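Local atomic coordinates of beta-ketoacyl synthase (Pseudomonas aeruginosa, PDB entry 4CW4), a protein that catalyses the condensation of acetyl-CoA with malonyl-ACP to form beta-acetoacetyl-ACP, the primer of fatty acid synthesis. Residues 10-15 against 489-494; 444-449 against 536-541. All blocks are in the same frame, centred on the assembly; numbering follows the deposited sequence.

Contact 1 of 2, residues 10-15 against 489-494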
ATOM      1  N   PRO A  10      -2.383  19.845  14.509  1.00 10.99           N
ATOM      2  CA  PRO A  10      -1.418  19.703  13.414  1.00 10.25           C
ATOM      3  C   PRO A  10      -1.336  20.957  12.540  1.00  9.94           C
ATOM      4  O   PRO A  10      -2.331  21.358  11.906  1.00 11.45           O
ATOM      5  CB  PRO A  10      -1.997  18.530  12.597  1.00 11.34           C
ATOM      6  CG  PRO A  10      -2.906  17.802  13.549  1.00 10.88           C
ATOM      7  CD  PRO A  10      -3.510  18.912  14.343  1.00 11.54           C
ATOM      8  N   VAL A  11      -0.163  21.574  12.498  1.00  9.47           N
ATOM      9  CA  VAL A  11       0.022  22.751  11.657  1.00 10.96           C
ATOM     10  C   VAL A  11       0.984  22.420  10.522  1.00  9.43           C
ATOM     11  O   VAL A  11       1.922  21.640  10.695  1.00 10.10           O
ATOM     12  CB  VAL A  11       0.477  23.989  12.451  1.00 12.76           C
ATOM     13  CG1 VAL A  11      -0.583  24.380  13.454  1.00 14.20           C
ATOM     14  CG2 VAL A  11       1.789  23.789  13.145  1.00 13.68           C
ATOM     15  N   ILE A  12       0.714  23.009   9.354  1.00  9.74           N
ATOM     16  CA  ILE A  12       1.526  22.817   8.168  1.00 10.23           C
ATOM     17  C   ILE A  12       2.661  23.832   8.190  1.00 10.65           C
ATOM     18  O   ILE A  12       2.412  25.031   8.064  1.00 10.30           O
ATOM     19  CB  ILE A  12       0.702  22.985   6.873  1.00 10.72           C
ATOM     20  CG1 ILE A  12      -0.499  22.034   6.844  1.00 11.25           C
ATOM     21  CG2 ILE A  12       1.616  22.790   5.649  1.00  9.68           C
ATOM     22  CD1 ILE A  12      -1.503  22.370   5.771  1.00 11.82           C
ATOM     23  N   VAL A  13       3.890  23.356   8.389  1.00  9.76           N
ATOM     24  CA  VAL A  13       5.046  24.239   8.529  1.00 10.48           C
ATOM     25  C   VAL A  13       5.929  24.268   7.280  1.00  9.73           C
ATOM     26  O   VAL A  13       6.867  25.069   7.195  1.00 10.60           O
ATOM     27  CB  VAL A  13       5.904  23.886   9.772  1.00 10.40           C
ATOM     28  CG1 VAL A  13       5.035  23.892  11.035  1.00 10.57           C
ATOM     29  CG2 VAL A  13       6.617  22.544   9.602  1.00 10.91           C
ATOM     30  N   GLY A  14       5.612  23.428   6.297  1.00 10.03           N
ATOM     31  CA  GLY A  14       6.350  23.406   5.049  1.00  9.46           C
ATOM     32  C   GLY A  14       5.587  22.585   4.036  1.00  9.23           C
ATOM     33  O   GLY A  14       4.722  21.801   4.407  1.00  9.46           O
ATOM     34  N   PHE A  15       5.906  22.766   2.758  1.00  8.47           N
ATOM     35  CA  PHE A  15       5.290  21.986   1.694  1.00  8.81           C
ATOM     36  C   PHE A  15       6.109  22.129   0.438  1.00  9.17           C
ATOM     37  O   PHE A  15       6.748  23.166   0.216  1.00  9.87           O
ATOM     38  CB  PHE A  15       3.825  22.402   1.467  1.00  9.45           C
ATOM     39  CG  PHE A  15       3.645  23.826   1.006  1.00  8.91           C
ATOM     40  CD1 PHE A  15       3.549  24.861   1.906  1.00 10.25           C
ATOM     41  CD2 PHE A  15       3.553  24.116  -0.351  1.00  9.52           C
ATOM     42  CE1 PHE A  15       3.388  26.158   1.461  1.00 10.24           C
ATOM     43  CE2 PHE A  15       3.379  25.397  -0.801  1.00 10.56           C
ATOM     44  CZ  PHE A  15       3.322  26.429   0.107  1.00 11.07           C
ATOM     45  N   SER A 489      -2.684  23.248  -3.606  1.00 10.13           N
ATOM     46  CA  SER A 489      -3.368  24.348  -4.273  1.00  9.98           C
ATOM     47  C   SER A 489      -4.197  25.165  -3.280  1.00  9.78           C
ATOM     48  O   SER A 489      -4.190  26.401  -3.326  1.00  9.72           O
ATOM     49  CB  SER A 489      -4.252  23.847  -5.399  1.00  9.54           C
ATOM     50  OG  SER A 489      -4.947  24.943  -5.952  1.00 10.34           O
ATOM     51  N   ALA A 490      -4.876  24.475  -2.364  1.00  9.40           N
ATOM     52  CA  ALA A 490      -5.683  25.161  -1.360  1.00 10.06           C
ATOM     53  C   ALA A 490      -4.847  26.172  -0.581  1.00  9.68           C
ATOM     54  O   ALA A 490      -5.315  27.266  -0.241  1.00 10.61           O
ATOM     55  CB  ALA A 490      -6.322  24.168  -0.403  1.00 10.12           C
ATOM     56  N   LEU A 491      -3.604  25.815  -0.291  1.00  9.88           N
ATOM     57  CA  LEU A 491      -2.754  26.682   0.502  1.00  9.76           C
ATOM     58  C   LEU A 491      -2.464  27.967  -0.249  1.00 10.06           C
ATOM     59  O   LEU A 491      -2.279  29.019   0.350  1.00 10.46           O
ATOM     60  CB  LEU A 491      -1.447  25.977   0.845  1.00 10.05           C
ATOM     61  CG  LEU A 491      -1.583  24.648   1.607  1.00 10.99           C
ATOM     62  CD1 LEU A 491      -0.210  24.143   2.019  1.00 11.69           C
ATOM     63  CD2 LEU A 491      -2.518  24.807   2.824  1.00 10.91           C
ATOM     64  N   GLY A 492      -2.411  27.858  -1.568  1.00 10.04           N
ATOM     65  CA  GLY A 492      -2.219  29.008  -2.422  1.00 10.30           C
ATOM     66  C   GLY A 492      -3.405  29.952  -2.383  1.00 10.62           C
ATOM     67  O   GLY A 492      -3.242  31.177  -2.395  1.00 11.07           O
ATOM     68  N   THR A 493      -4.617  29.399  -2.365  1.00 10.41           N
ATOM     69  CA  THR A 493      -5.807  30.244  -2.188  1.00 11.42           C
ATOM     70  C   THR A 493      -5.739  31.026  -0.873  1.00 11.58           C
ATOM     71  O   THR A 493      -6.068  32.209  -0.838  1.00 12.79           O
ATOM     72  CB  THR A 493      -7.097  29.419  -2.303  1.00 11.99           C
ATOM     73  OG1 THR A 493      -7.218  28.964  -3.650  1.00 11.23           O
ATOM     74  CG2 THR A 493      -8.355  30.230  -1.906  1.00 13.20           C
ATOM     75  N   PHE A 494      -5.330  30.375   0.209  1.00 11.37           N
ATOM     76  CA  PHE A 494      -5.160  31.089   1.466  1.00 11.93           C
ATOM     77  C   PHE A 494      -4.132  32.228   1.331  1.00 13.20           C
ATOM     78  O   PHE A 494      -4.342  33.324   1.853  1.00 16.18           O
ATOM     79  CB  PHE A 494      -4.715  30.135   2.590  1.00 11.81           C
ATOM     80  CG  PHE A 494      -5.749  29.133   3.019  1.00 13.07           C
ATOM     81  CD1 PHE A 494      -7.096  29.427   3.007  1.00 13.98           C
ATOM     82  CD2 PHE A 494      -5.345  27.873   3.435  1.00 14.35           C
ATOM     83  CE1 PHE A 494      -8.029  28.484   3.397  1.00 14.86           C
ATOM     84  CE2 PHE A 494      -6.261  26.943   3.825  1.00 14.42           C
ATOM     85  CZ  PHE A 494      -7.612  27.253   3.812  1.00 15.04           C
TER
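Leu491, on a buried helix of the C-terminal half of the thiolase fold, divides its two methyl groups between Ile12 and Phe15 of the N-terminal strand 10-19. The case illustrates how side chains join layers in this fold: here three of them bring one helix of the central layer against strand 10-19. Ile12 and Phe15 are three positions apart, yet both point at the helix, because Val13 and Gly14 together face Val371 as a classic beta bulge and shift the alternation by one residue. The tighter part is at Phe15, whose chi1 of 63° sets CG between the backbone N and the carbonyl carbon; there the ring and Leu491 slide past each other. The rest is looser. Ile12 and Leu491 meet tip to tip, with 4.0 Å from Ile12 CD1 to Leu491 CD2, and the backbones stay well apart, Phe15 CA lying 9.4 Å from Leu491 CA. Phe494, partly exposed, turns to Phe435 and Ser551 instead, while His27 and His386 also pack on the Phe15 ring. The CH-pi contact is off-centre: Leu491 CD1 sits 4.1 Å from the centroid of the Phe15 ring, 21° off its normal, and nearest to Phe15 CD1 at 3.8 Å.

Contact 2 of 2, residues 444-449 against 536-541; sequences PANRVT and NSKGFG
The carbonyl oxygen of Ala445 is gripped twice by Thr449: Thr449 OG1 donates to Ala445 O over 2.8 Å, and the helical bond from Thr449 N to Ala445 O measures 2.9 Å. The hydroxyl approaches from above the carbonyl plane, 41° out of it, with a C=O...donor angle of 129°. The first torsion of Thr449 turns OG1 back to the preceding turn of the helix; the two bonds share one acceptor, and the OG1 bond alone holds the hydroxyl. Lys538 was modelled in two conformers, so its distances hold for the one described and carry little weight. In that conformer Lys538 NZ stays 4.3 Å from Thr449 OG1 without bonding to it, its amine being bonded outside the two segments. Bent at chi3 and chi4, the lysine chain crosses the side chain of Asn446 obliquely, with Lys538 CD 4.1 Å from Asn446 OD1, a loose contact of a methylene with an amide oxygen.

In the C-terminal half of the thiolase fold, strand 532-539 runs parallel to strand 434-437, and helix 444-461 follows soon after the latter. In the link from strand 434-437 to helix 444-461 lies His439, a predicted active-site residue; the side chains of Asn446 and His439 come within about 3 Å. The distance is about 7 Å between the side chains of Lys538 and the inferred active-site Cys286. Glu450 ties helix to strand more firmly than the direct contact does, its OE1 accepting from Asn446 ND2 and its OE2 from Asn536 ND2. Extending Asn446 CG anti to the backbone N (chi1 -174°) carries the amide toward the strand. Beyond Lys538 begins the glycine-rich turn characteristic of ketosynthases, where Phe540 packs on Phe260 of the second subunit.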
ATOM      1  N   PRO A 444     -18.257  11.819 -16.709  1.00 12.32           N
ATOM      2  CA  PRO A 444     -19.701  12.058 -16.644  1.00 13.26           C
ATOM      3  C   PRO A 444     -20.326  11.577 -15.338  1.00 13.44           C
ATOM      4  O   PRO A 444     -21.226  12.225 -14.805  1.00 14.22           O
ATOM      5  CB  PRO A 444     -20.232  11.260 -17.843  1.00 14.97           C
ATOM      6  CG  PRO A 444     -19.119  11.319 -18.822  1.00 15.85           C
ATOM      7  CD  PRO A 444     -17.869  11.221 -17.995  1.00 14.26           C
ATOM      8  N   ALA A 445     -19.851  10.448 -14.826  1.00 13.73           N
ATOM      9  CA  ALA A 445     -20.337   9.958 -13.541  1.00 13.28           C
ATOM     10  C   ALA A 445     -19.948  10.893 -12.404  1.00 12.26           C
ATOM     11  O   ALA A 445     -20.765  11.170 -11.523  1.00 12.20           O
ATOM     12  CB  ALA A 445     -19.811   8.556 -13.250  1.00 14.56           C
ATOM     13  N   ASN A 446     -18.710  11.372 -12.403  1.00 12.03           N
ATOM     14  CA  ASN A 446     -18.262  12.188 -11.286  1.00 10.02           C
ATOM     15  C   ASN A 446     -18.977  13.531 -11.251  1.00  9.74           C
ATOM     16  O   ASN A 446     -19.345  14.022 -10.185  1.00 10.86           O
ATOM     17  CB  ASN A 446     -16.757  12.447 -11.273  1.00 10.76           C
ATOM     18  CG  ASN A 446     -16.339  13.172 -10.004  1.00 10.87           C
ATOM     19  OD1 ASN A 446     -16.275  12.567  -8.938  1.00 11.64           O
ATOM     20  ND2 ASN A 446     -16.124  14.472 -10.096  1.00 10.32           N
ATOM     21  N   ARG A 447     -19.175  14.144 -12.402  1.00  9.32           N
ATOM     22  CA  ARG A 447     -19.718  15.505 -12.376  1.00  9.64           C
ATOM     23  C   ARG A 447     -21.118  15.518 -11.792  1.00 10.53           C
ATOM     24  O   ARG A 447     -21.484  16.442 -11.087  1.00 11.28           O
ATOM     25  CB  ARG A 447     -19.673  16.143 -13.775  1.00 10.02           C
ATOM     26  CG  ARG A 447     -20.688  15.599 -14.757  1.00 10.35           C
ATOM     27  CD  ARG A 447     -20.433  16.110 -16.169  1.00 11.40           C
ATOM     28  NE  ARG A 447     -21.563  15.815 -17.052  1.00 12.53           N
ATOM     29  CZ  ARG A 447     -21.489  15.411 -18.319  1.00 14.34           C
ATOM     30  NH1 ARG A 447     -20.325  15.220 -18.909  1.00 16.62           N
ATOM     31  NH2 ARG A 447     -22.596  15.197 -18.995  1.00 14.94           N
ATOM     32  N   VAL A 448     -21.882  14.463 -12.066  1.00 10.47           N
ATOM     33  CA  VAL A 448     -23.226  14.331 -11.502  1.00 10.58           C
ATOM     34  C   VAL A 448     -23.169  13.880 -10.030  1.00 11.13           C
ATOM     35  O   VAL A 448     -23.721  14.548  -9.144  1.00 11.98           O
ATOM     36  CB  VAL A 448     -24.095  13.351 -12.336  1.00 11.74           C
ATOM     37  CG1 VAL A 448     -25.423  13.049 -11.629  1.00 12.33           C
ATOM     38  CG2 VAL A 448     -24.344  13.927 -13.712  1.00 12.40           C
ATOM     39  N   THR A 449     -22.508  12.750  -9.772  1.00 11.25           N
ATOM     40  CA  THR A 449     -22.528  12.206  -8.417  1.00 11.34           C
ATOM     41  C   THR A 449     -21.850  13.107  -7.382  1.00 10.71           C
ATOM     42  O   THR A 449     -22.347  13.243  -6.269  1.00 12.01           O
ATOM     43  CB  THR A 449     -21.921  10.793  -8.331  1.00 12.51           C
ATOM     44  OG1 THR A 449     -20.559  10.793  -8.786  1.00 13.98           O
ATOM     45  CG2 THR A 449     -22.718   9.858  -9.146  1.00 12.26           C
ATOM     46  N   ASN A 536     -11.843  17.045  -1.192  1.00  8.98           N
ATOM     47  CA  ASN A 536     -12.664  15.881  -1.452  1.00  9.27           C
ATOM     48  C   ASN A 536     -12.021  14.916  -2.441  1.00 10.11           C
ATOM     49  O   ASN A 536     -11.467  15.331  -3.467  1.00 10.15           O
ATOM     50  CB  ASN A 536     -14.044  16.287  -1.964  1.00 11.10           C
ATOM     51  CG  ASN A 536     -15.056  15.166  -1.792  1.00 11.67           C
ATOM     52  OD1 ASN A 536     -15.056  14.472  -0.762  1.00 12.24           O
ATOM     53  ND2 ASN A 536     -15.871  14.929  -2.813  1.00 13.04           N
ATOM     54  N   SER A 537     -12.079  13.632  -2.126  0.66  7.81           N
ATOM     55  CA  SER A 537     -11.389  12.633  -2.941  0.66  8.38           C
ATOM     56  C   SER A 537     -12.051  11.269  -2.882  0.66  9.50           C
ATOM     57  O   SER A 537     -12.737  10.890  -1.923  0.66  7.52           O
ATOM     58  CB  SER A 537      -9.931  12.509  -2.508  0.66  9.35           C
ATOM     59  OG  SER A 537      -9.144  11.780  -3.427  0.66 12.81           O
ATOM     60  N   LYS A 538     -11.816  10.485  -3.928  0.66 12.80           N
ATOM     61  CA  LYS A 538     -12.423   9.175  -4.004  0.66 11.77           C
ATOM     62  C   LYS A 538     -11.640   8.401  -5.002  0.66 20.49           C
ATOM     63  O   LYS A 538     -10.810   8.933  -5.761  0.66 13.78           O
ATOM     64  CB  LYS A 538     -13.875   9.242  -4.489  0.66 21.54           C
ATOM     65  CG  LYS A 538     -14.575  10.576  -4.286  0.66 26.92           C
ATOM     66  CD  LYS A 538     -15.634  10.820  -5.309  0.66 11.27           C
ATOM     67  CE  LYS A 538     -16.790   9.893  -5.174  0.66 10.75           C
ATOM     68  NZ  LYS A 538     -18.074  10.631  -5.329  0.66 13.42           N
ATOM     69  N   GLY A 539     -11.921   7.121  -5.015  0.66 19.43           N
ATOM     70  CA  GLY A 539     -11.275   6.266  -5.952  0.66 22.14           C
ATOM     71  C   GLY A 539     -12.080   5.019  -5.998  0.66 22.99           C
ATOM     72  O   GLY A 539     -13.022   4.807  -5.232  0.66 22.48           O
ATOM     73  N   PHE A 540     -11.690   4.216  -6.956  1.00 25.40           N
ATOM     74  CA  PHE A 540     -12.042   2.798  -7.060  1.00 24.69           C
ATOM     75  C   PHE A 540     -11.996   2.105  -5.730  1.00 23.15           C
ATOM     76  O   PHE A 540     -11.252   2.504  -4.831  1.00 22.37           O
ATOM     77  CB  PHE A 540     -11.049   2.017  -7.955  1.00 24.40           C
ATOM     78  CG  PHE A 540     -10.915   2.534  -9.358  1.00 30.79           C
ATOM     79  CD1 PHE A 540     -11.736   3.543  -9.847  1.00 28.47           C
ATOM     80  CD2 PHE A 540      -9.946   1.996 -10.193  1.00 28.88           C
ATOM     81  CE1 PHE A 540     -11.595   4.004 -11.148  1.00 47.37           C
ATOM     82  CE2 PHE A 540      -9.797   2.449 -11.495  1.00 25.82           C
ATOM     83  CZ  PHE A 540     -10.628   3.453 -11.974  1.00 32.05           C
ATOM     84  N   GLY A 541     -12.778   1.032  -5.633  1.00 21.09           N
ATOM     85  CA  GLY A 541     -12.691   0.119  -4.526  1.00 19.83           C
ATOM     86  C   GLY A 541     -13.490   0.615  -3.352  1.00 16.00           C
ATOM     87  O   GLY A 541     -13.285   0.132  -2.271  1.00 17.30           O
TER

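Overall arrangement
Along the chain the segments alternate: 10-15, 444-449, 489-494, then 536-541, so the two contacts interlock in sequence. Their centres are 25 Å apart and their nearest atoms about 9 Å, without touching. Strands give one route between them, since 10-19 pairs with 387-394, which pairs with 543-550, the neighbour of 532-539. Helix 482-496 gives a second: it carries Leu491 in contact 1, and its Gln486 donates to Asn536 O of contact 2. Contact 1 lies away from Cys286 and the predicted active-site histidines, whereas contact 2 adjoins His439, so together they illustrate how a thiolase-like core is joined from its N-terminal strand to the neighbourhood of its probable catalytic residues.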